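Local structure of sortase, SrtB family (Streptococcus pneumoniae PCS8235, 4Y4Q) at residues 165-176 and 230-241. The protein probably acts as a class B transpeptidase that assembles the type II pilus of the pneumococcus, a virulence factor. Sequence-based numbering, arbitrary orientation.
Sequences KGLEIFEMLEVD and NGRHIVVAKITD
F170 and E171 both face V236 across two antiparallel strands, forming a classic beta bulge that shifts the register by one residue. The V236 carbonyl takes F170 N at 2.9 Å and, weakly, E171 N at 3.4 Å, while V236 N returns a 2.8 Å bond to E171 O. With CG set between its backbone N and carbonyl carbon (chi1 63°), the F170 ring swings back over the partner strand. Its CZ meets V236 CG1 at 3.5 Å, one face lies over V236 O, and K238 N sits at its edge. Toward D176 and G231, L173 runs alongside I234, L173 CD1 pressing on I234 CB at a tight 3.5 Å, and V175 crosses I234 at about a right angle, its CG2 3.8 Å from I234 CD1. On the other face M172 CG packs against V235 CG1, and the E174 carboxylate lies at the H233 ring edge, OE2 3.0 Å from CE1, the planes 60° apart.

Helix 190-202 backs F170, E171 and L173. The strands, distant in sequence, also pair with 155-160 and 218-225 respectively, within the sortase beta-barrel. Because V236 O serves both N-H groups, the sheet absorbs an extra residue and stays bonded on either side.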
ATOM      1  N   LYS A 165       7.767   5.036 -10.583  1.00 43.63           N
ATOM      2  CA  LYS A 165       8.373   3.732 -10.333  1.00 40.82           C
ATOM      3  C   LYS A 165       7.330   2.648 -10.559  1.00 40.24           C
ATOM      4  O   LYS A 165       6.122   2.915 -10.501  1.00 39.02           O
ATOM      5  CB  LYS A 165       8.853   3.639  -8.883  1.00 39.77           C
ATOM      6  CG  LYS A 165       9.968   4.616  -8.487  1.00 45.21           C
ATOM      7  CD  LYS A 165      11.293   4.224  -9.128  1.00 47.40           C
ATOM      8  CE  LYS A 165      12.419   5.152  -8.720  1.00 56.65           C
ATOM      9  NZ  LYS A 165      13.546   5.057  -9.700  1.00 67.77           N
ATOM     10  N   GLY A 166       7.794   1.424 -10.794  1.00 34.89           N
ATOM     11  CA  GLY A 166       6.894   0.301 -10.980  1.00 30.04           C
ATOM     12  C   GLY A 166       6.599  -0.317  -9.636  1.00 34.11           C
ATOM     13  O   GLY A 166       7.331  -0.066  -8.662  1.00 33.57           O
ATOM     14  N   LEU A 167       5.515  -1.085  -9.572  1.00 32.75           N
ATOM     15  CA  LEU A 167       5.146  -1.824  -8.369  1.00 27.00           C
ATOM     16  C   LEU A 167       4.985  -3.277  -8.746  1.00 30.98           C
ATOM     17  O   LEU A 167       4.381  -3.585  -9.776  1.00 33.01           O
ATOM     18  CB  LEU A 167       3.806  -1.335  -7.829  1.00 24.72           C
ATOM     19  CG  LEU A 167       3.693   0.016  -7.122  1.00 31.73           C
ATOM     20  CD1 LEU A 167       2.237   0.247  -6.754  1.00 23.64           C
ATOM     21  CD2 LEU A 167       4.581   0.051  -5.868  1.00 28.56           C
ATOM     22  N   GLU A 168       5.515  -4.182  -7.927  1.00 29.13           N
ATOM     23  CA  GLU A 168       5.256  -5.597  -8.142  1.00 30.08           C
ATOM     24  C   GLU A 168       4.650  -6.183  -6.882  1.00 30.45           C
ATOM     25  O   GLU A 168       5.311  -6.254  -5.855  1.00 27.78           O
ATOM     26  CB  GLU A 168       6.544  -6.325  -8.508  1.00 33.68           C
ATOM     27  CG  GLU A 168       6.345  -7.810  -8.787  1.00 43.27           C
ATOM     28  CD  GLU A 168       7.522  -8.437  -9.524  1.00 53.60           C
ATOM     29  OE1 GLU A 168       8.554  -7.753  -9.722  1.00 53.10           O
ATOM     30  OE2 GLU A 168       7.406  -9.616  -9.917  1.00 60.87           O
ATOM     31  N   ILE A 169       3.384  -6.582  -6.938  1.00 28.48           N
ATOM     32  CA  ILE A 169       2.744  -7.173  -5.766  1.00 26.22           C
ATOM     33  C   ILE A 169       3.341  -8.558  -5.460  1.00 29.93           C
ATOM     34  O   ILE A 169       3.506  -9.380  -6.371  1.00 32.89           O
ATOM     35  CB  ILE A 169       1.217  -7.266  -5.961  1.00 26.28           C
ATOM     36  CG1 ILE A 169       0.609  -5.865  -5.983  1.00 27.31           C
ATOM     37  CG2 ILE A 169       0.568  -8.066  -4.850  1.00 18.96           C
ATOM     38  CD1 ILE A 169      -0.848  -5.863  -6.347  1.00 26.19           C
ATOM     39  N   PHE A 170       3.670  -8.829  -4.193  1.00 27.54           N
ATOM     40  CA  PHE A 170       4.127 -10.179  -3.839  1.00 23.27           C
ATOM     41  C   PHE A 170       3.335 -10.871  -2.734  1.00 26.91           C
ATOM     42  O   PHE A 170       3.579 -12.040  -2.439  1.00 33.32           O
ATOM     43  CB  PHE A 170       5.619 -10.203  -3.487  1.00 27.78           C
ATOM     44  CG  PHE A 170       5.969  -9.381  -2.287  1.00 30.19           C
ATOM     45  CD1 PHE A 170       5.920  -9.925  -1.007  1.00 32.09           C
ATOM     46  CD2 PHE A 170       6.346  -8.059  -2.433  1.00 35.16           C
ATOM     47  CE1 PHE A 170       6.250  -9.154   0.109  1.00 29.38           C
ATOM     48  CE2 PHE A 170       6.669  -7.287  -1.326  1.00 34.11           C
ATOM     49  CZ  PHE A 170       6.619  -7.841  -0.059  1.00 34.77           C
ATOM     50  N   GLU A 171       2.398 -10.174  -2.111  1.00 28.30           N
ATOM     51  CA  GLU A 171       1.677 -10.794  -1.002  1.00 30.18           C
ATOM     52  C   GLU A 171       0.301 -10.190  -0.740  1.00 25.18           C
ATOM     53  O   GLU A 171       0.107  -8.973  -0.880  1.00 29.83           O
ATOM     54  CB  GLU A 171       2.523 -10.753   0.293  1.00 27.80           C
ATOM     55  CG  GLU A 171       1.747 -11.202   1.522  1.00 29.76           C
ATOM     56  CD  GLU A 171       2.593 -11.362   2.786  1.00 38.42           C
ATOM     57  OE1 GLU A 171       3.840 -11.255   2.722  1.00 37.21           O
ATOM     58  OE2 GLU A 171       1.990 -11.602   3.857  1.00 31.75           O
ATOM     59  N   MET A 172      -0.655 -11.042  -0.366  1.00 23.14           N
ATOM     60  CA  MET A 172      -1.894 -10.556   0.249  1.00 31.40           C
ATOM     61  C   MET A 172      -2.064 -11.236   1.602  1.00 35.20           C
ATOM     62  O   MET A 172      -1.793 -12.440   1.757  1.00 31.72           O
ATOM     63  CB  MET A 172      -3.112 -10.867  -0.630  1.00 33.62           C
ATOM     64  CG  MET A 172      -4.332  -9.975  -0.368  1.00 41.16           C
ATOM     65  SD  MET A 172      -5.488 -10.570   0.893  1.00 57.99           S
ATOM     66  CE  MET A 172      -5.237 -12.284   0.710  1.00 28.79           C
ATOM     67  N   LEU A 173      -2.525 -10.485   2.592  1.00 20.41           N
ATOM     68  CA  LEU A 173      -2.789 -11.126   3.864  1.00 30.66           C
ATOM     69  C   LEU A 173      -3.980 -10.486   4.513  1.00 26.59           C
ATOM     70  O   LEU A 173      -4.351  -9.367   4.145  1.00 28.85           O
ATOM     71  CB  LEU A 173      -1.554 -11.088   4.779  1.00 38.99           C
ATOM     72  CG  LEU A 173      -0.773  -9.811   5.106  1.00 45.10           C
ATOM     73  CD1 LEU A 173      -1.643  -8.823   5.782  1.00 58.22           C
ATOM     74  CD2 LEU A 173       0.337 -10.140   6.083  1.00 49.67           C
ATOM     75  N   GLU A 174      -4.571 -11.193   5.471  1.00 29.34           N
ATOM     76  CA  GLU A 174      -5.645 -10.644   6.291  1.00 36.64           C
ATOM     77  C   GLU A 174      -5.182 -10.678   7.735  1.00 31.37           C
ATOM     78  O   GLU A 174      -4.611 -11.674   8.184  1.00 37.39           O
ATOM     79  CB  GLU A 174      -6.944 -11.453   6.110  1.00 48.94           C
ATOM     80  CG  GLU A 174      -7.530 -11.357   4.687  1.00 64.07           C
ATOM     81  CD  GLU A 174      -8.755 -12.250   4.460  1.00 82.73           C
ATOM     82  OE1 GLU A 174      -9.096 -13.063   5.352  1.00 92.44           O
ATOM     83  OE2 GLU A 174      -9.375 -12.141   3.377  1.00 85.57           O
ATOM     84  N   VAL A 175      -5.411  -9.587   8.459  1.00 27.75           N
ATOM     85  CA  VAL A 175      -4.925  -9.461   9.832  1.00 36.60           C
ATOM     86  C   VAL A 175      -5.916  -8.665  10.642  1.00 39.42           C
ATOM     87  O   VAL A 175      -6.832  -8.052  10.087  1.00 41.12           O
ATOM     88  CB  VAL A 175      -3.595  -8.673   9.891  1.00 39.80           C
ATOM     89  CG1 VAL A 175      -2.464  -9.450   9.251  1.00 39.70           C
ATOM     90  CG2 VAL A 175      -3.764  -7.318   9.206  1.00 34.83           C
ATOM     91  N   ASP A 176      -5.715  -8.657  11.952  1.00 37.37           N
ATOM     92  CA  ASP A 176      -6.503  -7.815  12.833  1.00 39.59           C
ATOM     93  C   ASP A 176      -5.892  -6.417  12.835  1.00 41.16           C
ATOM     94  O   ASP A 176      -4.695  -6.261  12.593  1.00 43.26           O
ATOM     95  CB  ASP A 176      -6.512  -8.393  14.238  1.00 41.63           C
ATOM     96  CG  ASP A 176      -7.067  -7.427  15.251  1.00 49.18           C
ATOM     97  OD1 ASP A 176      -8.309  -7.385  15.395  1.00 51.96           O
ATOM     98  OD2 ASP A 176      -6.261  -6.705  15.894  1.00 47.73           O
ATOM     99  N   ASN A 230     -12.909  -5.350  13.160  1.00 65.90           N
ATOM    100  CA  ASN A 230     -11.547  -4.978  13.279  1.00 60.93           C
ATOM    101  C   ASN A 230     -10.615  -5.708  12.331  1.00 55.05           C
ATOM    102  O   ASN A 230      -9.431  -5.579  12.435  1.00 53.06           O
ATOM    103  CB  ASN A 230     -11.098  -5.092  14.712  1.00 88.14           C
ATOM    104  CG  ASN A 230     -10.388  -3.865  15.160  1.00 85.33           C
ATOM    105  OD1 ASN A 230      -9.302  -3.935  15.684  1.00 80.77           O
ATOM    106  ND2 ASN A 230     -10.975  -2.728  14.896  1.00 89.60           N
ATOM    107  N   GLY A 231     -11.170  -6.439  11.382  1.00 54.84           N
ATOM    108  CA  GLY A 231     -10.396  -7.066  10.334  1.00 48.01           C
ATOM    109  C   GLY A 231      -9.934  -6.104   9.262  1.00 53.17           C
ATOM    110  O   GLY A 231     -10.623  -5.164   8.943  1.00 45.51           O
ATOM    111  N   ARG A 232      -8.759  -6.359   8.712  1.00 39.58           N
ATOM    112  CA  ARG A 232      -8.221  -5.576   7.613  1.00 37.98           C
ATOM    113  C   ARG A 232      -7.661  -6.439   6.472  1.00 37.87           C
ATOM    114  O   ARG A 232      -7.219  -7.535   6.688  1.00 33.52           O
ATOM    115  CB  ARG A 232      -7.114  -4.652   8.106  1.00 34.92           C
ATOM    116  CG  ARG A 232      -7.503  -3.644   9.149  1.00 39.53           C
ATOM    117  CD  ARG A 232      -8.419  -2.568   8.642  1.00 42.35           C
ATOM    118  NE  ARG A 232      -8.677  -1.535   9.632  1.00 46.08           N
ATOM    119  CZ  ARG A 232      -9.664  -1.545  10.515  1.00 46.79           C
ATOM    120  NH1 ARG A 232     -10.505  -2.547  10.577  1.00 48.28           N
ATOM    121  NH2 ARG A 232      -9.802  -0.541  11.343  1.00 48.30           N
ATOM    122  N   HIS A 233      -7.655  -5.887   5.267  1.00 31.76           N
ATOM    123  CA  HIS A 233      -7.065  -6.553   4.106  1.00 31.78           C
ATOM    124  C   HIS A 233      -5.799  -5.805   3.716  1.00 30.94           C
ATOM    125  O   HIS A 233      -5.805  -4.571   3.693  1.00 30.62           O
ATOM    126  CB  HIS A 233      -8.011  -6.459   2.907  1.00 35.56           C
ATOM    127  CG  HIS A 233      -9.184  -7.382   2.966  1.00 48.13           C
ATOM    128  ND1 HIS A 233      -9.053  -8.750   3.087  1.00 50.50           N
ATOM    129  CD2 HIS A 233     -10.510  -7.136   2.867  1.00 57.27           C
ATOM    130  CE1 HIS A 233     -10.251  -9.305   3.074  1.00 53.40           C
ATOM    131  NE2 HIS A 233     -11.151  -8.349   2.941  1.00 61.17           N
ATOM    132  N   ILE A 234      -4.723  -6.526   3.387  1.00 24.14           N
ATOM    133  CA  ILE A 234      -3.491  -5.879   2.950  1.00 21.34           C
ATOM    134  C   ILE A 234      -2.914  -6.526   1.693  1.00 23.85           C
ATOM    135  O   ILE A 234      -2.849  -7.760   1.606  1.00 28.76           O
ATOM    136  CB  ILE A 234      -2.422  -5.923   4.066  1.00 26.48           C
ATOM    137  CG1 ILE A 234      -2.899  -5.176   5.320  1.00 26.90           C
ATOM    138  CG2 ILE A 234      -1.080  -5.355   3.578  1.00 23.64           C
ATOM    139  CD1 ILE A 234      -1.991  -5.380   6.516  1.00 24.75           C
ATOM    140  N   VAL A 235      -2.524  -5.714   0.704  1.00 24.00           N
ATOM    141  CA  VAL A 235      -1.641  -6.216  -0.353  1.00 25.63           C
ATOM    142  C   VAL A 235      -0.279  -5.576  -0.180  1.00 27.63           C
ATOM    143  O   VAL A 235      -0.182  -4.410   0.199  1.00 33.95           O
ATOM    144  CB  VAL A 235      -2.160  -6.016  -1.823  1.00 28.49           C
ATOM    145  CG1 VAL A 235      -3.404  -6.815  -2.065  1.00 29.12           C
ATOM    146  CG2 VAL A 235      -2.388  -4.566  -2.147  1.00 28.57           C
ATOM    147  N   VAL A 236       0.777  -6.345  -0.418  1.00 27.38           N
ATOM    148  CA  VAL A 236       2.129  -5.815  -0.251  1.00 25.12           C
ATOM    149  C   VAL A 236       2.878  -5.840  -1.578  1.00 21.79           C
ATOM    150  O   VAL A 236       2.858  -6.840  -2.302  1.00 25.50           O
ATOM    151  CB  VAL A 236       2.932  -6.606   0.793  1.00 25.42           C
ATOM    152  CG1 VAL A 236       4.129  -5.788   1.248  1.00 23.13           C
ATOM    153  CG2 VAL A 236       2.058  -6.935   1.993  1.00 24.01           C
ATOM    154  N   ALA A 237       3.549  -4.741  -1.883  1.00 27.93           N
ATOM    155  CA  ALA A 237       4.241  -4.600  -3.156  1.00 25.56           C
ATOM    156  C   ALA A 237       5.674  -4.133  -2.951  1.00 32.12           C
ATOM    157  O   ALA A 237       5.955  -3.332  -2.036  1.00 25.10           O
ATOM    158  CB  ALA A 237       3.513  -3.613  -4.018  1.00 19.70           C
ATOM    159  N   LYS A 238       6.568  -4.617  -3.813  1.00 26.07           N
ATOM    160  CA  LYS A 238       7.934  -4.103  -3.875  1.00 24.29           C
ATOM    161  C   LYS A 238       7.980  -2.923  -4.830  1.00 31.28           C
ATOM    162  O   LYS A 238       7.354  -2.953  -5.899  1.00 33.21           O
ATOM    163  CB  LYS A 238       8.869  -5.179  -4.397  1.00 28.58           C
ATOM    164  CG  LYS A 238      10.292  -4.695  -4.671  1.00 34.92           C
ATOM    165  CD  LYS A 238      11.157  -5.857  -5.157  1.00 35.80           C
ATOM    166  CE  LYS A 238      12.588  -5.410  -5.467  1.00 41.86           C
ATOM    167  NZ  LYS A 238      13.456  -6.561  -5.883  1.00 39.72           N
ATOM    168  N   ILE A 239       8.729  -1.886  -4.470  1.00 32.86           N
ATOM    169  CA  ILE A 239       8.955  -0.795  -5.412  1.00 36.23           C
ATOM    170  C   ILE A 239      10.126  -1.154  -6.332  1.00 36.47           C
ATOM    171  O   ILE A 239      11.192  -1.571  -5.864  1.00 34.81           O
ATOM    172  CB  ILE A 239       9.209   0.523  -4.686  1.00 39.19           C
ATOM    173  CG1 ILE A 239       8.075   0.787  -3.690  1.00 37.06           C
ATOM    174  CG2 ILE A 239       9.331   1.670  -5.685  1.00 33.47           C
ATOM    175  CD1 ILE A 239       8.218   2.099  -2.922  1.00 37.32           C
ATOM    176  N   THR A 240       9.919  -1.010  -7.640  1.00 29.23           N
ATOM    177  CA  THR A 240      10.895  -1.446  -8.633  1.00 33.63           C
ATOM    178  C   THR A 240      11.235  -0.326  -9.605  1.00 46.46           C
ATOM    179  O   THR A 240      10.538   0.686  -9.669  1.00 45.25           O
ATOM    180  CB  THR A 240      10.348  -2.634  -9.471  1.00 48.62           C
ATOM    181  OG1 THR A 240       9.261  -2.190 -10.292  1.00 51.30           O
ATOM    182  CG2 THR A 240       9.862  -3.764  -8.584  1.00 38.34           C
ATOM    183  N   ASP A 241      12.296  -0.515 -10.380  1.00 64.65           N
ATOM    184  CA  ASP A 241      12.629   0.431 -11.437  1.00 84.67           C
ATOM    185  C   ASP A 241      11.892   0.031 -12.708  1.00 97.99           C
ATOM    186  O   ASP A 241      11.856  -1.150 -13.058  1.00103.16           O
ATOM    187  CB  ASP A 241      14.138   0.451 -11.687  1.00 97.20           C
ATOM    188  CG  ASP A 241      14.943   0.463 -10.397  1.00106.35           C
ATOM    189  OD1 ASP A 241      15.146   1.556  -9.826  1.00109.24           O
ATOM    190  OD2 ASP A 241      15.371  -0.624  -9.953  1.00109.41           O
TER